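Local coordinates for protein phosphoribulokinase 1 (Rhodobacter sphaeroides, PDB 1A7J) that catalyses the ATP-dependent phosphorylation of D-ribulose 5-phosphate to D-ribulose 1,5-bisphosphate in the Calvin cycle, at residues H5-S9 with F84-T90; A36-E40 with D120-D124; A43-R49 with P112-W118; W162-H167 with P217-I223. All coordinates share one frame; numbering follows the deposited sequence.

Contact 1: residues H5-S9 with F84-T90; sequences HPIIS and FREYGET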
# COMPACT_ATOMS: atom_id res chain seq x y z
N HIS A 5 -12.32 -12.04 12.52
CA HIS A 5 -12.13 -10.60 12.51
C HIS A 5 -11.19 -10.27 11.37
O HIS A 5 -10.07 -9.81 11.59
CB HIS A 5 -11.47 -10.14 13.81
CG HIS A 5 -12.37 -10.17 15.00
ND1 HIS A 5 -12.30 -11.17 15.95
CD2 HIS A 5 -13.31 -9.31 15.43
CE1 HIS A 5 -13.16 -10.91 16.92
NE2 HIS A 5 -13.79 -9.79 16.62
N PRO A 6 -11.59 -10.58 10.12
CA PRO A 6 -10.61 -10.49 9.03
C PRO A 6 -9.95 -9.11 8.85
O PRO A 6 -10.56 -8.06 9.10
CB PRO A 6 -11.41 -10.93 7.81
CG PRO A 6 -12.82 -10.56 8.14
CD PRO A 6 -12.96 -10.76 9.61
N ILE A 7 -8.64 -9.15 8.64
CA ILE A 7 -7.87 -7.98 8.27
C ILE A 7 -7.47 -8.09 6.80
O ILE A 7 -6.93 -9.11 6.40
CB ILE A 7 -6.61 -7.86 9.12
CG1 ILE A 7 -6.90 -8.28 10.54
CG2 ILE A 7 -6.16 -6.44 9.16
CD1 ILE A 7 -5.66 -8.50 11.35
N ILE A 8 -7.84 -7.09 6.00
CA ILE A 8 -7.42 -6.93 4.59
C ILE A 8 -6.27 -5.93 4.51
O ILE A 8 -6.36 -4.83 5.05
CB ILE A 8 -8.57 -6.40 3.73
CG1 ILE A 8 -9.67 -7.45 3.64
CG2 ILE A 8 -8.07 -6.03 2.31
CD1 ILE A 8 -10.93 -6.92 3.07
N SER A 9 -5.25 -6.25 3.72
CA SER A 9 -3.99 -5.52 3.75
C SER A 9 -3.45 -5.25 2.35
O SER A 9 -2.98 -6.17 1.68
CB SER A 9 -2.96 -6.32 4.55
OG SER A 9 -1.73 -5.63 4.68
N PHE A 84 -2.55 -5.49 14.55
CA PHE A 84 -3.07 -6.53 13.69
C PHE A 84 -3.37 -7.78 14.52
O PHE A 84 -4.42 -8.39 14.35
CB PHE A 84 -2.06 -6.86 12.61
CG PHE A 84 -2.18 -6.01 11.38
CD1 PHE A 84 -2.89 -4.82 11.41
CD2 PHE A 84 -1.69 -6.46 10.16
CE1 PHE A 84 -3.13 -4.11 10.24
CE2 PHE A 84 -1.92 -5.76 9.00
CZ PHE A 84 -2.65 -4.58 9.03
N ARG A 85 -2.46 -8.10 15.45
CA ARG A 85 -2.66 -9.14 16.48
C ARG A 85 -3.95 -8.92 17.28
O ARG A 85 -4.73 -9.85 17.49
CB ARG A 85 -1.47 -9.13 17.45
CG ARG A 85 -0.93 -10.49 17.86
CD ARG A 85 0.60 -10.51 17.81
NE ARG A 85 1.23 -10.45 19.12
CZ ARG A 85 1.93 -9.42 19.59
NH1 ARG A 85 1.79 -8.22 19.06
NH2 ARG A 85 2.65 -9.55 20.70
N GLU A 86 -4.18 -7.68 17.70
CA GLU A 86 -5.30 -7.33 18.56
C GLU A 86 -6.64 -7.33 17.84
O GLU A 86 -7.64 -7.75 18.40
CB GLU A 86 -5.07 -5.96 19.19
CG GLU A 86 -5.56 -5.84 20.59
CD GLU A 86 -4.69 -4.93 21.41
OE1 GLU A 86 -3.66 -5.41 21.96
OE2 GLU A 86 -5.04 -3.72 21.49
N TYR A 87 -6.66 -6.85 16.61
CA TYR A 87 -7.88 -6.90 15.83
C TYR A 87 -8.35 -8.34 15.66
O TYR A 87 -9.48 -8.66 15.99
CB TYR A 87 -7.69 -6.30 14.45
CG TYR A 87 -9.00 -6.04 13.78
CD1 TYR A 87 -9.72 -4.90 14.08
CD2 TYR A 87 -9.59 -6.99 12.96
CE1 TYR A 87 -10.99 -4.70 13.59
CE2 TYR A 87 -10.86 -6.80 12.46
CZ TYR A 87 -11.55 -5.65 12.77
OH TYR A 87 -12.80 -5.42 12.25
N GLY A 88 -7.44 -9.20 15.24
CA GLY A 88 -7.77 -10.60 15.02
C GLY A 88 -8.58 -11.22 16.14
O GLY A 88 -9.68 -11.72 15.91
N GLU A 89 -8.14 -11.01 17.36
CA GLU A 89 -8.62 -11.79 18.49
C GLU A 89 -9.82 -11.18 19.22
O GLU A 89 -10.74 -11.89 19.62
CB GLU A 89 -7.46 -12.05 19.45
CG GLU A 89 -6.53 -13.20 18.98
CD GLU A 89 -5.08 -13.09 19.48
OE1 GLU A 89 -4.76 -12.13 20.22
OE2 GLU A 89 -4.26 -13.98 19.12
N THR A 90 -9.89 -9.85 19.23
CA THR A 90 -10.81 -9.11 20.10
C THR A 90 -11.56 -8.01 19.35
O THR A 90 -12.52 -7.43 19.87
CB THR A 90 -10.05 -8.42 21.22
OG1 THR A 90 -9.54 -7.17 20.74
CG2 THR A 90 -8.87 -9.28 21.68
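The side chain of I7 lies across the ring of F84, its CG2 methyl 4.1 Å from the ring centroid in a CH-pi contact, displaced toward the rim. This is sheet-to-helix packing in a P-loop kinase fold: I7 belongs to strand 7-11, which runs between two parallel neighbours and leads to the predicted ATP-binding loop, and F84 to helix 77-90, which lies against one face of the sheet. The axes of strand 7-9 and helix 84-90 run roughly antiparallel, at 145°. With CG1 of I7 only roughly anti to the carbonyl carbon (chi1 -38°), the branches divide: CG2 goes to F84, whereas CG1 slides past Y87 and touches its CD2 at 3.8 Å. Y87 also receives the loop ahead of the strand. The H5 imidazole turns its edge to the tyrosine face in a T-shaped pair with planes at 84°, and H5 O lies in the plane of the Y87 ring, 3.2 Å from CD2. From H5, ND1 reaches G88 O at 2.7 Å, a weak, strongly bent hydrogen bond near the C-terminal end of the helix. With an alanine here, G88 O would probably lose this donor and the Y87 face its aromatic neighbour. L128 of strand 127-132 adds to the packing on I7, F84 and Y87. Farther along the strand, S9 OG, hydrogen-bonded to G135 O, sits near the F84 ring plane, 4.3 Å from CE2.

Contact 2: residues A36-E40 with D120-D124; sequences AVSIE and DFDSD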
# COMPACT_ATOMS: atom_id res chain seq x y z
N ALA A 36 -16.41 -1.13 8.42
CA ALA A 36 -14.95 -1.25 8.36
C ALA A 36 -14.18 -0.16 9.10
O ALA A 36 -14.36 1.03 8.85
CB ALA A 36 -14.50 -1.31 6.92
N VAL A 37 -13.26 -0.60 9.95
CA VAL A 37 -12.26 0.31 10.48
C VAL A 37 -11.02 0.29 9.61
O VAL A 37 -10.77 -0.69 8.92
CB VAL A 37 -11.85 -0.05 11.93
CG1 VAL A 37 -13.06 -0.03 12.84
CG2 VAL A 37 -11.18 -1.40 11.97
N SER A 38 -10.22 1.34 9.64
CA SER A 38 -9.09 1.40 8.74
C SER A 38 -7.86 2.03 9.37
O SER A 38 -7.95 2.60 10.46
CB SER A 38 -9.49 2.16 7.47
OG SER A 38 -9.68 3.54 7.72
N ILE A 39 -6.71 1.71 8.80
CA ILE A 39 -5.42 2.24 9.18
C ILE A 39 -4.76 2.82 7.92
O ILE A 39 -4.76 2.17 6.87
CB ILE A 39 -4.52 1.12 9.74
CG1 ILE A 39 -5.03 0.65 11.11
CG2 ILE A 39 -3.09 1.60 9.88
CD1 ILE A 39 -4.18 -0.46 11.71
N GLU A 40 -4.46 4.12 7.98
CA GLU A 40 -3.57 4.78 7.03
C GLU A 40 -2.11 4.49 7.40
O GLU A 40 -1.66 4.86 8.48
CB GLU A 40 -3.78 6.29 7.09
CG GLU A 40 -4.87 6.83 6.21
CD GLU A 40 -4.64 8.30 5.89
OE1 GLU A 40 -4.79 9.14 6.81
OE2 GLU A 40 -4.19 8.59 4.76
N ASP A 120 -8.87 4.64 20.21
CA ASP A 120 -9.32 3.27 20.35
C ASP A 120 -10.07 2.89 19.09
O ASP A 120 -10.60 3.76 18.40
CB ASP A 120 -10.22 3.13 21.56
CG ASP A 120 -9.44 2.94 22.85
OD1 ASP A 120 -8.20 2.82 22.77
OD2 ASP A 120 -10.07 2.92 23.93
N PHE A 121 -10.04 1.62 18.75
CA PHE A 121 -10.72 1.16 17.56
C PHE A 121 -12.21 1.09 17.84
O PHE A 121 -12.63 0.56 18.87
CB PHE A 121 -10.20 -0.21 17.11
CG PHE A 121 -9.32 -0.17 15.88
CD1 PHE A 121 -9.47 0.84 14.93
CD2 PHE A 121 -8.36 -1.15 15.68
CE1 PHE A 121 -8.66 0.87 13.81
CE2 PHE A 121 -7.55 -1.13 14.56
CZ PHE A 121 -7.70 -0.12 13.62
N ASP A 122 -12.98 1.63 16.91
CA ASP A 122 -14.43 1.52 16.94
C ASP A 122 -14.91 0.10 17.19
O ASP A 122 -14.12 -0.85 17.18
CB ASP A 122 -15.02 2.03 15.62
CG ASP A 122 -14.70 3.49 15.36
OD1 ASP A 122 -15.36 4.36 15.97
OD2 ASP A 122 -13.79 3.76 14.54
N SER A 123 -16.22 -0.06 17.36
CA SER A 123 -16.76 -1.34 17.79
C SER A 123 -17.80 -1.87 16.81
O SER A 123 -18.40 -1.10 16.06
CB SER A 123 -17.36 -1.20 19.20
OG SER A 123 -16.44 -0.58 20.10
N ASP A 124 -17.91 -3.20 16.75
CA ASP A 124 -18.82 -3.93 15.84
C ASP A 124 -18.32 -4.03 14.39
O ASP A 124 -19.09 -4.40 13.49
CB ASP A 124 -20.23 -3.33 15.87
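The backbones of 36-40 and 120-124 stay well apart, with V37 CA and D122 CA 6.9 Å from each other and no hydrogen bond between the segments. One is a strand, the other an irregular loop. In this P-loop kinase fold 36-40 is the outermost strand at the parallel end of the main sheet; its backbone bonds go to strand 127-132, and the loop 120-124 passes over its side chains on the way into that same strand. F121 and V37 carry the contact. The phenylalanine ring crosses V37 obliquely, with V37 CG2 over one face, 4.1 Å from the centroid and 18° off the normal. A chi1 of -59° places this CG2 between the valine's backbone N and carbonyl carbon, facing the ring, while CG1 lies 4.0 Å from D122 CB. I39 meets the phenylalanine at its rim, CG1 being 3.7 Å from F121 CZ and the two side chains nearly perpendicular. V83 of helix 77-90, L128 and T95 pack on F121 as well, so the ring sits where sheet, helix 77-90 and strand 94-95 meet. The catalytic D42 follows soon after this strand in the sequence. Between V37 and I39, S38 O lies at the edge of the F121 ring, in its plane, 3.8 Å from CE1.

Contact 3: residues A43-R49 with P112-W118; sequences AFHRFNR and PGNFTDW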
# COMPACT_ATOMS: atom_id res chain seq x y z
N ALA A 43 0.29 6.58 9.55
CA ALA A 43 0.11 6.65 10.98
C ALA A 43 1.15 5.88 11.79
O ALA A 43 1.15 5.96 13.01
CB ALA A 43 -1.24 6.16 11.31
N PHE A 44 1.96 5.06 11.14
CA PHE A 44 2.96 4.27 11.88
C PHE A 44 4.39 4.52 11.45
O PHE A 44 5.23 3.63 11.56
CB PHE A 44 2.66 2.78 11.78
CG PHE A 44 1.44 2.37 12.51
CD1 PHE A 44 0.18 2.64 11.98
CD2 PHE A 44 1.53 1.72 13.72
CE1 PHE A 44 -0.96 2.25 12.63
CE2 PHE A 44 0.38 1.33 14.38
CZ PHE A 44 -0.86 1.60 13.83
N HIS A 45 4.66 5.73 10.97
CA HIS A 45 6.03 6.22 10.86
C HIS A 45 6.53 6.52 12.24
O HIS A 45 5.80 7.09 13.04
CB HIS A 45 6.08 7.49 10.02
CG HIS A 45 5.89 7.26 8.55
ND1 HIS A 45 5.61 8.28 7.68
CD2 HIS A 45 5.95 6.13 7.81
CE1 HIS A 45 5.49 7.79 6.45
NE2 HIS A 45 5.69 6.48 6.51
N ARG A 46 7.77 6.16 12.53
CA ARG A 46 8.37 6.44 13.82
C ARG A 46 8.48 7.94 14.10
O ARG A 46 8.28 8.40 15.25
CB ARG A 46 9.74 5.77 13.92
CG ARG A 46 10.23 5.54 15.34
CD ARG A 46 10.87 4.16 15.50
NE ARG A 46 10.13 3.28 16.41
CZ ARG A 46 10.11 1.95 16.31
NH1 ARG A 46 10.69 1.35 15.28
NH2 ARG A 46 9.47 1.23 17.22
N PHE A 47 8.78 8.73 13.07
CA PHE A 47 9.13 10.13 13.27
C PHE A 47 8.19 11.07 12.56
O PHE A 47 7.74 10.79 11.44
CB PHE A 47 10.56 10.41 12.81
CG PHE A 47 11.59 9.53 13.45
CD1 PHE A 47 11.78 9.57 14.83
CD2 PHE A 47 12.37 8.68 12.68
CE1 PHE A 47 12.73 8.77 15.43
CE2 PHE A 47 13.33 7.87 13.27
CZ PHE A 47 13.51 7.92 14.65
N ASN A 48 7.85 12.15 13.25
CA ASN A 48 7.27 13.34 12.64
C ASN A 48 8.33 13.99 11.76
O ASN A 48 9.52 13.65 11.86
CB ASN A 48 6.82 14.34 13.72
CG ASN A 48 7.92 14.65 14.72
OD1 ASN A 48 8.43 13.77 15.40
ND2 ASN A 48 8.28 15.92 14.82
N ARG A 49 7.92 14.97 10.96
CA ARG A 49 8.79 15.56 9.96
C ARG A 49 10.15 16.02 10.53
O ARG A 49 11.20 15.53 10.09
CB ARG A 49 8.08 16.72 9.24
CG ARG A 49 8.51 16.97 7.78
CD ARG A 49 7.77 18.16 7.14
NE ARG A 49 6.63 17.75 6.32
CZ ARG A 49 5.59 18.52 6.01
NH1 ARG A 49 5.51 19.78 6.45
NH2 ARG A 49 4.60 18.03 5.27
N PRO A 112 0.31 20.33 10.19
CA PRO A 112 1.15 19.75 9.15
C PRO A 112 2.50 19.32 9.70
O PRO A 112 3.25 20.16 10.22
CB PRO A 112 1.29 20.87 8.12
CG PRO A 112 0.14 21.84 8.42
CD PRO A 112 -0.62 21.32 9.62
N GLY A 113 2.74 18.01 9.71
CA GLY A 113 4.05 17.48 10.06
C GLY A 113 4.14 16.79 11.41
O GLY A 113 5.24 16.46 11.87
N ASN A 114 2.99 16.50 12.02
CA ASN A 114 2.93 16.00 13.38
C ASN A 114 1.91 14.88 13.41
O ASN A 114 0.96 14.85 12.62
CB ASN A 114 2.50 17.11 14.35
CG ASN A 114 3.41 17.23 15.57
OD1 ASN A 114 3.48 16.32 16.40
ND2 ASN A 114 4.03 18.39 15.74
N PHE A 115 2.11 13.93 14.30
CA PHE A 115 1.15 12.86 14.47
C PHE A 115 -0.01 13.33 15.36
O PHE A 115 0.21 13.82 16.47
CB PHE A 115 1.85 11.64 15.07
CG PHE A 115 2.90 11.03 14.19
CD1 PHE A 115 2.59 10.59 12.90
CD2 PHE A 115 4.20 10.81 14.67
CE1 PHE A 115 3.53 9.94 12.12
CE2 PHE A 115 5.15 10.15 13.89
CZ PHE A 115 4.82 9.72 12.62
N THR A 116 -1.24 13.20 14.87
CA THR A 116 -2.39 13.34 15.76
C THR A 116 -2.26 12.29 16.86
O THR A 116 -1.26 11.55 16.90
CB THR A 116 -3.73 13.13 15.00
OG1 THR A 116 -4.82 13.60 15.80
CG2 THR A 116 -3.97 11.68 14.76
N ASP A 117 -3.25 12.22 17.74
CA ASP A 117 -3.21 11.28 18.87
C ASP A 117 -3.99 9.98 18.65
O ASP A 117 -5.05 9.99 18.01
CB ASP A 117 -3.72 11.98 20.13
N TRP A 118 -3.54 8.89 19.30
CA TRP A 118 -4.06 7.52 19.11
C TRP A 118 -5.54 7.37 19.52
O TRP A 118 -5.98 7.88 20.56
CB TRP A 118 -3.22 6.47 19.89
CG TRP A 118 -1.73 6.29 19.51
CD1 TRP A 118 -0.65 6.82 20.17
CD2 TRP A 118 -1.16 5.44 18.47
NE1 TRP A 118 0.53 6.36 19.63
CE2 TRP A 118 0.25 5.52 18.58
CE3 TRP A 118 -1.71 4.63 17.46
CZ2 TRP A 118 1.12 4.82 17.74
CZ3 TRP A 118 -0.84 3.94 16.61
CH2 TRP A 118 0.56 4.04 16.76
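This is a loop-to-loop contact, mainly aromatic, beside the active site of the P-loop kinase domain. Residues 43-49 lead from just past the catalytic D42 to helix 49-62, whereas the loop segment 112-118 comes before the short strand 119-120. At one end the backbones meet directly: R49 N donates to G113 O at 3.2 Å with an N-H...O angle of 159°, the donor tilted somewhat out of the carbonyl plane. This bond occupies an amide in the first turn of the helix. G113 adopts a positive phi, at which a CB would be jammed against the preceding carbonyl, and its CA lies over one face of the R49 guanidinium. In the middle, F115 points into the curve of 43-49. H45 CB lies at the edge of the F115 ring, in its plane, 3.6 Å from CZ; R46 O also lies near that plane, 3.8 Å from CE2, and N48 N approaches CE2 obliquely at 3.4 Å. A serine in place of F115 would probably open a gap beside H45 and N48 and deprive R96 of its cation-pi partner. At the far end W118 directs the edge of its six-membered ring to the face of F44, an offset edge-to-face pair with planes at 67° and centroids 5.2 Å apart. R94 makes a cation-pi contact with the indole. The loops are thus joined largely by weakly directional aromatic contacts, with a single backbone hydrogen bond between them, and the C-H rim of F115 probably gains some electrostatic attraction from the R46 carbonyl.

Contact 4: residues W162-H167 with P217-I223; sequences WIQKIH and PFIARWI. With SO4 (sulfate ion), chain B.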
# COMPACT_ATOMS: atom_id res chain seq x y z
N TRP A 162 9.63 6.27 -9.29
CA TRP A 162 10.50 7.44 -9.31
C TRP A 162 9.81 8.68 -9.87
O TRP A 162 9.97 9.75 -9.33
CB TRP A 162 11.74 7.18 -10.13
CG TRP A 162 12.57 6.05 -9.68
CD1 TRP A 162 12.41 5.32 -8.54
CD2 TRP A 162 13.78 5.63 -10.28
NE1 TRP A 162 13.49 4.48 -8.37
CE2 TRP A 162 14.35 4.65 -9.42
CE3 TRP A 162 14.46 6.01 -11.43
CZ2 TRP A 162 15.57 4.06 -9.68
CZ3 TRP A 162 15.68 5.43 -11.69
CH2 TRP A 162 16.23 4.46 -10.81
N ILE A 163 9.19 8.56 -11.03
CA ILE A 163 8.45 9.67 -11.60
C ILE A 163 7.41 10.12 -10.61
O ILE A 163 7.20 11.30 -10.43
CB ILE A 163 7.70 9.25 -12.88
CG1 ILE A 163 8.70 8.94 -13.98
CG2 ILE A 163 6.72 10.36 -13.34
CD1 ILE A 163 8.31 7.76 -14.90
N GLN A 164 6.71 9.16 -10.02
CA GLN A 164 5.68 9.50 -9.04
C GLN A 164 6.30 10.24 -7.87
O GLN A 164 5.72 11.17 -7.34
CB GLN A 164 4.94 8.24 -8.55
CG GLN A 164 3.64 7.98 -9.29
CD GLN A 164 2.93 6.67 -8.92
OE1 GLN A 164 3.30 5.99 -7.97
NE2 GLN A 164 1.85 6.37 -9.64
N LYS A 165 7.55 9.92 -7.56
CA LYS A 165 8.20 10.47 -6.38
C LYS A 165 8.83 11.82 -6.70
O LYS A 165 8.70 12.76 -5.92
CB LYS A 165 9.25 9.50 -5.87
CG LYS A 165 10.21 10.12 -4.92
CD LYS A 165 9.53 10.44 -3.61
CE LYS A 165 10.51 11.08 -2.63
NZ LYS A 165 9.84 11.63 -1.40
N ILE A 166 9.49 11.91 -7.85
CA ILE A 166 10.19 13.12 -8.28
C ILE A 166 9.17 14.22 -8.42
O ILE A 166 9.44 15.37 -8.06
CB ILE A 166 10.89 12.90 -9.64
CG1 ILE A 166 12.18 12.12 -9.47
CG2 ILE A 166 11.26 14.19 -10.25
CD1 ILE A 166 12.37 11.13 -10.53
N HIS A 167 7.94 13.84 -8.74
CA HIS A 167 6.88 14.82 -8.79
C HIS A 167 6.38 15.31 -7.43
O HIS A 167 6.14 16.50 -7.28
CB HIS A 167 5.73 14.32 -9.65
CG HIS A 167 5.88 14.69 -11.08
ND1 HIS A 167 7.01 14.37 -11.81
CD2 HIS A 167 5.14 15.50 -11.88
CE1 HIS A 167 6.96 14.97 -12.98
NE2 HIS A 167 5.84 15.66 -13.05
N PRO A 217 13.26 8.54 -15.88
CA PRO A 217 12.27 9.07 -14.92
C PRO A 217 12.52 10.49 -14.40
O PRO A 217 11.67 11.06 -13.71
CB PRO A 217 12.32 8.05 -13.78
CG PRO A 217 12.79 6.81 -14.41
CD PRO A 217 13.76 7.22 -15.46
N PHE A 218 13.72 11.01 -14.66
CA PHE A 218 14.14 12.25 -14.01
C PHE A 218 13.74 13.52 -14.77
O PHE A 218 13.70 14.59 -14.18
CB PHE A 218 15.65 12.23 -13.73
CG PHE A 218 16.09 11.11 -12.84
CD1 PHE A 218 15.98 11.21 -11.46
CD2 PHE A 218 16.53 9.91 -13.38
CE1 PHE A 218 16.29 10.14 -10.65
CE2 PHE A 218 16.84 8.85 -12.57
CZ PHE A 218 16.72 8.96 -11.20
N ILE A 219 13.48 13.41 -16.08
CA ILE A 219 12.95 14.53 -16.86
C ILE A 219 11.52 14.29 -17.29
O ILE A 219 11.10 14.72 -18.37
CB ILE A 219 13.76 14.78 -18.14
CG1 ILE A 219 13.91 13.47 -18.93
CG2 ILE A 219 15.12 15.35 -17.80
CD1 ILE A 219 13.88 13.68 -20.45
N ALA A 220 10.78 13.54 -16.48
CA ALA A 220 9.38 13.24 -16.78
C ALA A 220 8.60 14.46 -16.43
O ALA A 220 8.61 14.91 -15.29
CB ALA A 220 8.89 12.11 -16.00
N ARG A 221 7.99 15.03 -17.44
CA ARG A 221 7.32 16.28 -17.26
C ARG A 221 6.00 16.07 -16.55
O ARG A 221 5.52 16.99 -15.91
CB ARG A 221 7.11 16.94 -18.63
CG ARG A 221 7.07 18.49 -18.56
CD ARG A 221 7.41 19.13 -19.94
NE ARG A 221 8.84 19.43 -19.99
CZ ARG A 221 9.36 20.48 -20.65
NH1 ARG A 221 8.65 21.13 -21.60
NH2 ARG A 221 10.66 20.82 -20.46
N TRP A 222 5.43 14.87 -16.66
CA TRP A 222 4.25 14.50 -15.86
C TRP A 222 4.07 13.01 -15.69
O TRP A 222 4.86 12.21 -16.17
CB TRP A 222 2.96 15.10 -16.43
CG TRP A 222 2.84 15.04 -17.90
CD1 TRP A 222 3.56 15.75 -18.81
CD2 TRP A 222 1.84 14.33 -18.65
NE1 TRP A 222 3.08 15.55 -20.08
CE2 TRP A 222 2.02 14.68 -20.01
CE3 TRP A 222 0.80 13.45 -18.30
CZ2 TRP A 222 1.18 14.17 -21.04
CZ3 TRP A 222 -0.04 12.95 -19.31
CH2 TRP A 222 0.16 13.32 -20.67
N ILE A 223 3.16 12.66 -14.80
CA ILE A 223 2.97 11.26 -14.48
C ILE A 223 2.08 10.66 -15.54
O ILE A 223 1.04 11.20 -15.84
CB ILE A 223 2.31 11.09 -13.11
CG1 ILE A 223 3.05 11.98 -12.10
CG2 ILE A 223 2.38 9.65 -12.67
CD1 ILE A 223 2.38 12.03 -10.74
S SO4 B . 11.46 9.80 1.77
O1 SO4 B . 12.35 9.35 2.80
O2 SO4 B . 10.66 8.71 1.31
O3 SO4 B . 10.61 10.83 2.31
O4 SO4 B . 12.21 10.34 0.69
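H167 gives its NE2-H to R221 O from an unusual direction: the hydrogen bond is fairly straight at the donor, N-H...O 158°, and the oxygen lies in the imidazole plane 3.2 Å from NE2, yet the donor stands well above the carbonyl plane, with a C=O...N angle of only 97°. It therefore approaches no lone pair of R221 O. Beside this bond I223 slides past the histidine in the opposite direction, its CG1 4.0 Å from H167 CG, and I223 CG2 touches Q164 CG. The rest of the contact is apolar. With CG1 beside its backbone N (chi1 -68°), I163 turns that branch to P217 CB at 3.7 Å and A220 CB at 3.8 Å, while CG2 also touches A220 CB and faces the backbone at W222 and I223. In the P-loop kinase fold the helix involved, 158-168, follows a parallel strand of the sheet, and 217-223 is part of the long loop joining strands 204-210 and 229-235. The loop covers one flank of the helix. K165, a catalytic-site residue, points elsewhere: its NZ forms a salt bridge with D169 and a weak hydrogen bond of 3.4 Å to O4 of a sulfate, probably from the crystallisation liquor, which H69 also binds. Q164 touches T18 of the predicted ATP site. At the N-terminal end of the segment W162 lays CE3 against P217 CG at 3.5 Å and meets F218 obliquely, where I184 of helix 180-195 touches both side chains. I166 turns CD1 to F218 CD1, 3.7 Å away, with the two side chains crossing at about a right angle.

Overall arrangement
From the N terminus, the chain enters the sheet at strand 7-11 and returns through helix 77-90 to close contact 1. Before it does so, 36-40 and 43-49 have opened contacts 2 and 3, so both cross contact 1. Contact 3 then closes at 112-118, nested inside the loop that contact 2 completes at 120-124. Packing of Y87 on V37 and of I39 on F44 makes contacts 1, 2 and 3 a continuous series from the strand before the predicted ATP-binding loop to the loops beside D42. Contact 4 comes later in series, its nearest atoms about 10 Å from contact 3, tying helix 158-168 to the loop before strand 229-235.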